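Local coordinates for succinoglycan biosynthesis protein (Bacillus cereus ATCC 14579, PDB 2QGM) that is of unproven function but belongs to the erythromycin esterase family and is probably a hydrolase, at residues A[272-275]-A[276-279]; A[209-212]-A[213-216]. One frame throughout, in Å; residues are numbered along the deposited sequence.

Contact 1. Residues A[272-275]-A[276-279]; sequences PNDY and PSII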
loop_
_atom_site.group_PDB
_atom_site.type_symbol
_atom_site.label_atom_id
_atom_site.label_comp_id
_atom_site.label_asym_id
_atom_site.label_seq_id
_atom_site.Cartn_x
_atom_site.Cartn_y
_atom_site.Cartn_z
ATOM N N PRO A 272 -23.392 3.722 2.737
ATOM C CA PRO A 272 -24.158 2.876 1.817
ATOM C C PRO A 272 -24.385 1.482 2.399
ATOM O O PRO A 272 -23.765 1.105 3.398
ATOM C CB PRO A 272 -23.285 2.838 0.565
ATOM C CG PRO A 272 -22.572 4.144 0.606
ATOM C CD PRO A 272 -22.190 4.253 2.066
ATOM N N ASN A 273 -25.267 0.715 1.770
ATOM C CA ASN A 273 -25.555 -0.630 2.246
ATOM C C ASN A 273 -25.207 -1.683 1.190
ATOM O O ASN A 273 -25.417 -2.878 1.404
ATOM C CB ASN A 273 -27.029 -0.732 2.655
ATOM C CG ASN A 273 -27.298 -1.905 3.582
ATOM O OD1 ASN A 273 -27.402 -3.051 3.142
ATOM N ND2 ASN A 273 -27.400 -1.624 4.879
ATOM N N ASP A 274 -24.661 -1.241 0.058
ATOM C CA ASP A 274 -24.281 -2.167 -1.006
ATOM C C ASP A 274 -22.800 -2.524 -0.903
ATOM O O ASP A 274 -22.213 -2.402 0.167
ATOM C CB ASP A 274 -24.596 -1.564 -2.384
ATOM C CG ASP A 274 -23.811 -0.304 -2.664
ATOM O OD1 ASP A 274 -23.846 0.167 -3.817
ATOM O OD2 ASP A 274 -23.160 0.224 -1.730
ATOM N N TYR A 275 -22.196 -2.960 -2.005
ATOM C CA TYR A 275 -20.780 -3.336 -1.990
ATOM C C TYR A 275 -19.894 -2.491 -2.907
ATOM O O TYR A 275 -18.860 -1.973 -2.479
ATOM C CB TYR A 275 -20.622 -4.809 -2.363
ATOM C CG TYR A 275 -19.192 -5.307 -2.315
ATOM C CD1 TYR A 275 -18.591 -5.651 -1.108
ATOM C CD2 TYR A 275 -18.442 -5.437 -3.483
ATOM C CE1 TYR A 275 -17.277 -6.118 -1.063
ATOM C CE2 TYR A 275 -17.130 -5.900 -3.451
ATOM C CZ TYR A 275 -16.552 -6.240 -2.236
ATOM O OH TYR A 275 -15.253 -6.703 -2.201
ATOM N N PRO A 276 -20.282 -2.341 -4.183
ATOM C CA PRO A 276 -19.486 -1.547 -5.123
ATOM C C PRO A 276 -19.259 -0.091 -4.704
ATOM O O PRO A 276 -18.168 0.448 -4.891
ATOM C CB PRO A 276 -20.267 -1.680 -6.435
ATOM C CG PRO A 276 -21.669 -1.829 -5.970
ATOM C CD PRO A 276 -21.525 -2.802 -4.821
ATOM N N SER A 277 -20.281 0.536 -4.129
ATOM C CA SER A 277 -20.162 1.927 -3.694
ATOM C C SER A 277 -19.216 2.080 -2.503
ATOM O O SER A 277 -18.510 3.082 -2.391
ATOM C CB SER A 277 -21.537 2.499 -3.335
ATOM O OG SER A 277 -22.368 2.580 -4.483
ATOM N N ILE A 278 -19.198 1.097 -1.612
ATOM C CA ILE A 278 -18.314 1.177 -0.456
ATOM C C ILE A 278 -16.875 0.972 -0.904
ATOM O O ILE A 278 -15.972 1.704 -0.488
ATOM C CB ILE A 278 -18.684 0.127 0.600
ATOM C CG1 ILE A 278 -20.145 0.321 1.006
ATOM C CG2 ILE A 278 -17.788 0.266 1.821
ATOM C CD1 ILE A 278 -20.611 -0.637 2.070
ATOM N N ILE A 279 -16.667 -0.023 -1.760
ATOM C CA ILE A 279 -15.334 -0.312 -2.279
ATOM C C ILE A 279 -14.790 0.909 -2.997
ATOM O O ILE A 279 -13.622 1.255 -2.852
ATOM C CB ILE A 279 -15.358 -1.480 -3.282
ATOM C CG1 ILE A 279 -15.877 -2.744 -2.596
ATOM C CG2 ILE A 279 -13.963 -1.709 -3.855
ATOM C CD1 ILE A 279 -14.971 -3.268 -1.494
#

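Contact 2. Residues A[209-212]-A[213-216]; sequences TGSI and QEYM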
loop_
_atom_site.group_PDB
_atom_site.type_symbol
_atom_site.label_atom_id
_atom_site.label_comp_id
_atom_site.label_asym_id
_atom_site.label_seq_id
_atom_site.Cartn_x
_atom_site.Cartn_y
_atom_site.Cartn_z
ATOM N N THR A 209 -16.513 1.877 16.086
ATOM C CA THR A 209 -15.544 1.905 14.987
ATOM C C THR A 209 -14.428 0.871 15.081
ATOM O O THR A 209 -13.458 0.936 14.327
ATOM C CB THR A 209 -14.901 3.303 14.858
ATOM O OG1 THR A 209 -14.287 3.677 16.103
ATOM C CG2 THR A 209 -15.956 4.334 14.497
ATOM N N GLY A 210 -14.582 -0.093 15.981
ATOM C CA GLY A 210 -13.576 -1.130 16.153
ATOM C C GLY A 210 -13.263 -1.962 14.920
ATOM O O GLY A 210 -12.174 -2.528 14.807
ATOM N N SER A 211 -14.219 -2.046 13.998
ATOM C CA SER A 211 -14.055 -2.795 12.758
ATOM C C SER A 211 -15.218 -2.463 11.833
ATOM O O SER A 211 -16.250 -1.945 12.280
ATOM C CB SER A 211 -14.016 -4.304 13.030
ATOM O OG SER A 211 -15.262 -4.782 13.515
ATOM N N ILE A 212 -15.053 -2.753 10.545
ATOM C CA ILE A 212 -16.096 -2.489 9.557
ATOM C C ILE A 212 -17.333 -3.308 9.910
ATOM O O ILE A 212 -18.460 -2.815 9.854
ATOM C CB ILE A 212 -15.647 -2.902 8.142
ATOM C CG1 ILE A 212 -14.398 -2.123 7.735
ATOM C CG2 ILE A 212 -16.748 -2.619 7.144
ATOM C CD1 ILE A 212 -14.584 -0.630 7.736
ATOM N N GLN A 213 -17.092 -4.562 10.275
ATOM C CA GLN A 213 -18.147 -5.503 10.621
ATOM C C GLN A 213 -19.106 -4.997 11.697
ATOM O O GLN A 213 -20.318 -5.078 11.524
ATOM C CB GLN A 213 -17.520 -6.832 11.057
ATOM C CG GLN A 213 -18.513 -7.932 11.375
ATOM C CD GLN A 213 -17.831 -9.271 11.583
ATOM O OE1 GLN A 213 -16.893 -9.389 12.375
ATOM N NE2 GLN A 213 -18.306 -10.291 10.878
ATOM N N GLU A 214 -18.578 -4.472 12.799
ATOM C CA GLU A 214 -19.441 -3.982 13.864
ATOM C C GLU A 214 -20.113 -2.664 13.512
ATOM O O GLU A 214 -21.227 -2.393 13.962
ATOM C CB GLU A 214 -18.671 -3.843 15.188
ATOM C CG GLU A 214 -17.570 -2.805 15.199
ATOM C CD GLU A 214 -16.874 -2.725 16.550
ATOM O OE1 GLU A 214 -17.519 -2.321 17.544
ATOM O OE2 GLU A 214 -15.673 -3.063 16.624
ATOM N N TYR A 215 -19.456 -1.840 12.703
ATOM C CA TYR A 215 -20.064 -0.564 12.339
ATOM C C TYR A 215 -21.228 -0.793 11.378
ATOM O O TYR A 215 -22.248 -0.118 11.460
ATOM C CB TYR A 215 -19.029 0.373 11.707
ATOM C CG TYR A 215 -19.527 1.798 11.535
ATOM C CD1 TYR A 215 -20.227 2.184 10.393
ATOM C CD2 TYR A 215 -19.328 2.751 12.532
ATOM C CE1 TYR A 215 -20.715 3.481 10.245
ATOM C CE2 TYR A 215 -19.819 4.053 12.396
ATOM C CZ TYR A 215 -20.510 4.415 11.255
ATOM O OH TYR A 215 -21.003 5.699 11.123
HETATM N N MSE A 216 -21.086 -1.756 10.477
HETATM C CA MSE A 216 -22.154 -2.025 9.531
HETATM C C MSE A 216 -23.405 -2.632 10.168
HETATM O O MSE A 216 -24.438 -2.757 9.512
HETATM C CB MSE A 216 -21.634 -2.913 8.402
HETATM C CG MSE A 216 -20.667 -2.179 7.489
HETATM SE SE MSE A 216 -20.034 -3.222 6.006
HETATM C CE MSE A 216 -21.641 -3.142 4.921
#

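Contact 1. Residues A[272-275]-A[276-279]
Ile279 lays its CG1-CD1 arm over one face of the Tyr275 ring: CG1 stands 3.6 Å from the ring centroid and only 18° off the normal, a CH-pi contact, while CD1 reaches on to the phenol end, 3.4 Å from Tyr275 CZ. With CG anti to the backbone N (chi1 -177°), the Tyr275 ring swings alongside the helix start, one face against Ile279. The same two residues are joined through the backbone, Ile279 N to Tyr275 O at 3.0 Å in an almost straight bond, the first i to i+4 bond of the helix; a weak one from Ile278 N shares the oxygen. Before the helix, Asp274 folds back over its first turn. Its OD1 accepts from Ser277 OG at 2.9 Å through the syn lone pair, and Pro276 CG packs near the same oxygen. Asp274 OD2 is covered by Ser277 CB and has no polar partner in the model. The CG1 of Ile278 meets Pro272 CB, within the loop, at 4.0 Å. Further out, the hydroxyl of Tyr275 is hydrogen-bonded to Leu319 O, and Ile279 also touches Tyr320 and Pro321. Ile278 reaches Leu270 and Met216. The contact thus sits at the surface, where the loop after helix 253-269 turns into helix 276-297 with a proline in its first turn.

Contact 2. Residues A[209-212]-A[213-216]
Tyr215 and Thr209 meet obliquely, with Thr209 CG2 4.2 Å from Tyr215 CD2. The ring also makes an edge-to-face pair with Phe266 of helix 253-269, and the hydroxyl of Thr209 is held by Leu175 O. The other flat group, the Glu214 carboxylate, is directed at Gly210 and the Ser211 amide by a chain extended beyond CG; its exact position is doubtful because OE2 comes too close to Gly210 CA, and its angles are poor for hydrogen bonds. Closer to the backbone, Glu214 CG lies 3.5 Å from Ser211 OG, brought there by a chi1 of 65° that sets CG between the backbone N and the carbonyl carbon. Where Ile212 packs against helix 253-269, it also meets Met216, a selenomethionine one turn along, CG2 of Ile212 to SE of Met216 at 3.5 Å. Ile212 itself leans on Phe266, Met269 and Leu270. Two backbone bonds close the turn: Tyr215 N to Ser211 O at 3.2 Å, and Met216 N to Ile212 O at 2.9 Å. Ser211 OG accepts a weak bond from Glu214 N, 3.4 Å long though fairly straight at 165°. This is an N-cap: a serine just before a short helix, its side chain taking up an amide of the first turn.

In the fold
Along the chain, contact 2 comes first: after helix 195-203 the loop closes into the short helix 212-215. Helices 220-236 and 253-269 follow, and contact 1 then turns the loop after helix 253-269 into helix 276-297. The two are in series, neither nested nor crossed, each a local turn at the start of a helix. In space they lie on the same side of the chain's centre, their own centres about 14 Å apart, and meet where Ile278 CD1 packs on Met216 CE at 3.9 Å. Leu270 touches both Ile212 and Ile278, so the loop following helix 253-269 bridges the short helix and helix 276-297, while helix 253-269 itself backs the short helix.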